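Local coordinates for computationally designed four-helix bundle protein (Synthetic construct, PDB 3U3B) that is of unknown function but folds as a computationally redesigned, hyperthermostable four-helix bundle related to Hpt domains, at residues V72-L76 with N77-K81; M96-R99 with E100-K104. All coordinates share one frame; numbering follows the deposited sequence.

Contact 1 (V72-L76 with N77-K81)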
loop_
_atom_site.group_PDB
_atom_site.type_symbol
_atom_site.label_atom_id
_atom_site.label_comp_id
_atom_site.label_asym_id
_atom_site.label_seq_id
_atom_site.Cartn_x
_atom_site.Cartn_y
_atom_site.Cartn_z
ATOM N N VAL A 72 9.706 1.644 -1.067
ATOM C CA VAL A 72 9.424 2.961 -1.594
ATOM C C VAL A 72 10.338 4.001 -0.955
ATOM O O VAL A 72 10.845 4.896 -1.640
ATOM C CB VAL A 72 7.938 3.333 -1.460
ATOM C CG1 VAL A 72 7.724 4.739 -1.971
ATOM C CG2 VAL A 72 7.102 2.380 -2.264
ATOM N N ASP A 73 10.597 3.887 0.344
ATOM C CA ASP A 73 11.535 4.818 0.946
ATOM C C ASP A 73 12.926 4.821 0.261
ATOM O O ASP A 73 13.517 5.899 0.017
ATOM C CB ASP A 73 11.685 4.553 2.435
ATOM C CG ASP A 73 12.478 5.637 3.115
ATOM O OD1 ASP A 73 12.005 6.796 3.110
ATOM O OD2 ASP A 73 13.569 5.344 3.645
ATOM N N LYS A 74 13.459 3.636 -0.032
ATOM C CA LYS A 74 14.727 3.516 -0.769
ATOM C C LYS A 74 14.684 4.247 -2.126
ATOM O O LYS A 74 15.664 4.885 -2.525
ATOM C CB LYS A 74 15.108 2.040 -0.972
ATOM C CG LYS A 74 15.711 1.358 0.265
ATOM C CD LYS A 74 16.083 -0.099 -0.063
ATOM C CE LYS A 74 16.321 -0.983 1.181
ATOM N NZ LYS A 74 17.679 -0.851 1.808
ATOM N N MET A 75 13.546 4.167 -2.817
ATOM C CA MET A 75 13.364 4.867 -4.093
ATOM C C MET A 75 13.347 6.385 -3.935
ATOM O O MET A 75 13.892 7.114 -4.766
ATOM C CB MET A 75 12.060 4.444 -4.752
ATOM C CG MET A 75 11.968 2.974 -5.045
ATOM S SD MET A 75 10.357 2.574 -5.738
ATOM C CE MET A 75 10.088 0.965 -5.038
ATOM N N LEU A 76 12.696 6.854 -2.874
ATOM C CA LEU A 76 12.597 8.284 -2.576
ATOM C C LEU A 76 13.911 8.939 -2.180
ATOM O O LEU A 76 14.168 10.099 -2.509
ATOM C CB LEU A 76 11.573 8.513 -1.455
ATOM C CG LEU A 76 10.134 8.268 -1.900
ATOM C CD1 LEU A 76 9.154 8.498 -0.744
ATOM C CD2 LEU A 76 9.832 9.186 -3.100
ATOM N N ASN A 77 14.736 8.209 -1.446
ATOM C CA ASN A 77 15.998 8.741 -0.994
ATOM C C ASN A 77 17.155 8.167 -1.815
ATOM O O ASN A 77 18.242 7.901 -1.296
ATOM C CB ASN A 77 16.143 8.491 0.504
ATOM C CG ASN A 77 15.068 9.228 1.320
ATOM O OD1 ASN A 77 15.089 10.460 1.411
ATOM N ND2 ASN A 77 14.134 8.484 1.912
ATOM N N SER A 78 16.874 8.017 -3.116
ATOM C CA SER A 78 17.810 7.557 -4.156
ATOM C C SER A 78 18.815 6.481 -3.749
ATOM O O SER A 78 19.980 6.546 -4.140
ATOM C CB SER A 78 18.569 8.754 -4.748
ATOM O OG SER A 78 17.691 9.831 -5.031
ATOM N N GLU A 79 18.359 5.475 -3.008
ATOM C CA GLU A 79 19.227 4.377 -2.586
ATOM C C GLU A 79 19.305 3.272 -3.658
ATOM O O GLU A 79 20.306 2.554 -3.738
ATOM C CB GLU A 79 18.762 3.808 -1.239
ATOM C CG GLU A 79 19.636 2.676 -0.714
ATOM C CD GLU A 79 19.302 2.282 0.711
ATOM O OE1 GLU A 79 18.840 3.154 1.482
ATOM O OE2 GLU A 79 19.500 1.097 1.058
ATOM N N ILE A 80 18.266 3.148 -4.483
ATOM C CA ILE A 80 18.324 2.274 -5.661
ATOM C C ILE A 80 17.569 2.891 -6.835
ATOM O O ILE A 80 16.595 3.631 -6.649
ATOM C CB ILE A 80 17.771 0.841 -5.379
ATOM C CG1 ILE A 80 17.788 -0.045 -6.643
ATOM C CG2 ILE A 80 16.338 0.901 -4.875
ATOM C CD1 ILE A 80 19.020 -0.944 -6.820
ATOM N N LYS A 81 18.049 2.570 -8.038
ATOM C CA LYS A 81 17.481 3.042 -9.300
ATOM C C LYS A 81 16.123 2.392 -9.631
ATOM O O LYS A 81 15.958 1.181 -9.486
ATOM C CB LYS A 81 18.485 2.760 -10.421
ATOM C CG LYS A 81 18.054 3.243 -11.782
ATOM C CD LYS A 81 17.585 4.682 -11.729
ATOM C CE LYS A 81 16.836 5.071 -12.993
ATOM N NZ LYS A 81 15.659 4.189 -13.272
HETATM O O HOH W 1 15.561 6.411 -6.531
#
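K74 and E79 join across the end of helix 59-76 in a salt bridge, K74 NZ lying 2.8 Å from E79 OE2 and meeting it from above the carboxylate plane. The lysine chain runs extended to CE and then bends (chi4 -81°), which brings NZ over that oxygen, while its CG rests 3.7 Å from the carboxylate carbon CD of E79. The same two residues are also joined through the backbone, E79 N donating to K74 O at 2.8 Å. This 6→1 bond and the left-handed backbone of S78 are features of a Schellman motif, but the second bond, from S78 N to M75 O, is not made at 3.5 Å, so the cap is an incomplete one. M75 O instead accepts a hydrogen bond from a water that also donates to I80 O, so the last turn is linked to the loop through solvent. D73 O serves two donors of N77: the backbone N at 3.0 Å and, weakly, ND2 at 3.3 Å. The amide also comes near D73 OD1, but at a poor angle, its plane turned 64° from the carboxylate. On the bundle side, M75 packs on W39, L86 and V90, and L76 on W39 and N40.

Contact 2 (M96-R99 with E100-K104); sequences MVTR and ELDKK
R99 and D102 are joined through a water at the edge of the R99 guanidinium. The water lies in the plane of the group, accepts from R99 NH1 at 2.9 Å and donates to D102 OD2, which stays 4.8 Å from NH1 itself; the two opposite charges therefore meet through solvent, not in a direct salt bridge. The arginine chain bends at chi2 (-60°), and its CD, not the guanidinium, is the part that comes nearest D102 OD2. The D102 carboxylate turns back over the preceding turn because its CG stands beside the backbone N (chi1 -73°). This places D102 OD1 3.9 Å from T98 CG2, the T98 and D102 side chains lying next to each other and pointing the same way. The carbonyl of T98 also takes the backbone N of D102 at 3.0 Å, with the donor tilted out of the carbonyl plane. Two residues earlier E100 N reaches M96 O in a straighter bond of 2.9 Å (166° at the hydrogen), whereas the bond from L101 N to V97 O is bent and tilted much as that of D102 is. Toward the C-terminal end the regular i to i+4 pattern weakens: K103 N is 3.4 Å from R99 O. K103 NZ and E100 OE1 make a long ion pair. In the four-helix bundle this is the last part of helix 84-102, with V97 and T98 touching I19, and L101 reaching L15 and K16, on helix 3-30, while V97 also packs on V61, V64 and L65 of helix 59-76, where E100 meets V61.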
loop_
_atom_site.group_PDB
_atom_site.type_symbol
_atom_site.label_atom_id
_atom_site.label_comp_id
_atom_site.label_asym_id
_atom_site.label_seq_id
_atom_site.Cartn_x
_atom_site.Cartn_y
_atom_site.Cartn_z
ATOM N N MET A 96 -0.708 -8.968 -2.566
ATOM C CA MET A 96 -0.682 -9.743 -1.337
ATOM C C MET A 96 -1.527 -9.048 -0.272
ATOM O O MET A 96 -2.298 -9.703 0.429
ATOM C CB MET A 96 0.763 -9.929 -0.845
ATOM C CG MET A 96 1.549 -10.955 -1.644
ATOM S SD MET A 96 3.353 -10.838 -1.476
ATOM C CE MET A 96 3.532 -10.777 0.315
ATOM N N VAL A 97 -1.389 -7.728 -0.163
ATOM C CA VAL A 97 -2.139 -6.957 0.828
ATOM C C VAL A 97 -3.623 -7.104 0.560
ATOM O O VAL A 97 -4.408 -7.299 1.473
ATOM C CB VAL A 97 -1.779 -5.447 0.810
ATOM C CG1 VAL A 97 -2.760 -4.654 1.665
ATOM C CG2 VAL A 97 -0.366 -5.230 1.291
ATOM N N THR A 98 -4.010 -7.023 -0.699
ATOM C CA THR A 98 -5.412 -7.126 -1.048
ATOM C C THR A 98 -5.970 -8.506 -0.698
ATOM O O THR A 98 -7.085 -8.606 -0.168
ATOM C CB THR A 98 -5.638 -6.846 -2.532
ATOM O OG1 THR A 98 -5.391 -5.471 -2.783
ATOM C CG2 THR A 98 -7.053 -7.121 -2.920
ATOM N N ARG A 99 -5.214 -9.564 -0.991
ATOM C CA ARG A 99 -5.689 -10.911 -0.675
ATOM C C ARG A 99 -5.816 -11.088 0.840
ATOM O O ARG A 99 -6.828 -11.610 1.338
ATOM C CB ARG A 99 -4.752 -11.992 -1.217
ATOM C CG ARG A 99 -4.697 -12.067 -2.746
ATOM C CD ARG A 99 -6.044 -12.366 -3.347
ATOM N NE ARG A 99 -5.953 -12.695 -4.785
ATOM C CZ ARG A 99 -6.944 -13.239 -5.491
ATOM N NH1 ARG A 99 -8.100 -13.526 -4.901
ATOM N NH2 ARG A 99 -6.791 -13.521 -6.780
ATOM N N GLU A 100 -4.766 -10.698 1.552
ATOM C CA GLU A 100 -4.699 -10.910 2.999
ATOM C C GLU A 100 -5.839 -10.168 3.669
ATOM O O GLU A 100 -6.436 -10.641 4.640
ATOM C CB GLU A 100 -3.348 -10.434 3.544
ATOM C CG GLU A 100 -3.090 -10.837 4.981
ATOM C CD GLU A 100 -3.028 -12.342 5.155
ATOM O OE1 GLU A 100 -2.464 -13.019 4.264
ATOM O OE2 GLU A 100 -3.552 -12.844 6.174
ATOM N N LEU A 101 -6.151 -8.999 3.135
ATOM C CA LEU A 101 -7.220 -8.190 3.662
ATOM C C LEU A 101 -8.556 -8.857 3.406
ATOM O O LEU A 101 -9.425 -8.876 4.275
ATOM C CB LEU A 101 -7.183 -6.812 3.012
ATOM C CG LEU A 101 -8.157 -5.821 3.624
ATOM C CD1 LEU A 101 -7.816 -5.588 5.109
ATOM C CD2 LEU A 101 -8.129 -4.529 2.843
ATOM N N ASP A 102 -8.716 -9.415 2.215
ATOM C CA ASP A 102 -9.968 -10.068 1.825
ATOM C C ASP A 102 -10.395 -11.100 2.858
ATOM O O ASP A 102 -11.584 -11.409 3.001
ATOM C CB ASP A 102 -9.809 -10.745 0.457
ATOM C CG ASP A 102 -9.751 -9.746 -0.689
ATOM O OD1 ASP A 102 -9.767 -8.521 -0.423
ATOM O OD2 ASP A 102 -9.678 -10.189 -1.861
ATOM N N LYS A 103 -9.413 -11.631 3.572
ATOM C CA LYS A 103 -9.658 -12.618 4.611
ATOM C C LYS A 103 -10.230 -12.022 5.899
ATOM O O LYS A 103 -10.488 -12.761 6.859
ATOM C CB LYS A 103 -8.354 -13.338 4.937
ATOM C CG LYS A 103 -7.806 -14.160 3.801
ATOM C CD LYS A 103 -6.509 -14.803 4.229
ATOM C CE LYS A 103 -5.953 -15.722 3.164
ATOM N NZ LYS A 103 -4.633 -16.275 3.583
ATOM N N LYS A 104 -10.438 -10.703 5.923
ATOM C CA LYS A 104 -10.989 -10.032 7.105
ATOM C C LYS A 104 -12.511 -9.890 7.027
ATOM O O LYS A 104 -13.179 -9.679 8.046
ATOM C CB LYS A 104 -10.338 -8.661 7.301
ATOM C CG LYS A 104 -8.855 -8.721 7.640
ATOM C CD LYS A 104 -8.626 -9.729 8.746
ATOM C CE LYS A 104 -7.165 -9.942 9.049
ATOM N NZ LYS A 104 -7.033 -10.872 10.221
HETATM O O HOH W 2 -9.327 -12.706 -2.402
#

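From the N terminus the chain passes through helices 3-30 and 36-56 before reaching either contact. Contact 1 ends helix 59-76 and starts the loop that leads on to helix 84-102; contact 2 lies in the last turns of that final helix and the residues just beyond it. Each closes only a few residues of chain, and they follow in series, neither nesting nor crossing. They sit on opposite sides of the chain's centre. The centres of contact 1 and contact 2 are about 26 Å apart, and their nearest atoms about 11 Å apart. Contact 1 borders helices 36-56 and 84-102, whereas contact 2 faces helices 3-30 and 59-76, so between them they touch all four helices of the bundle.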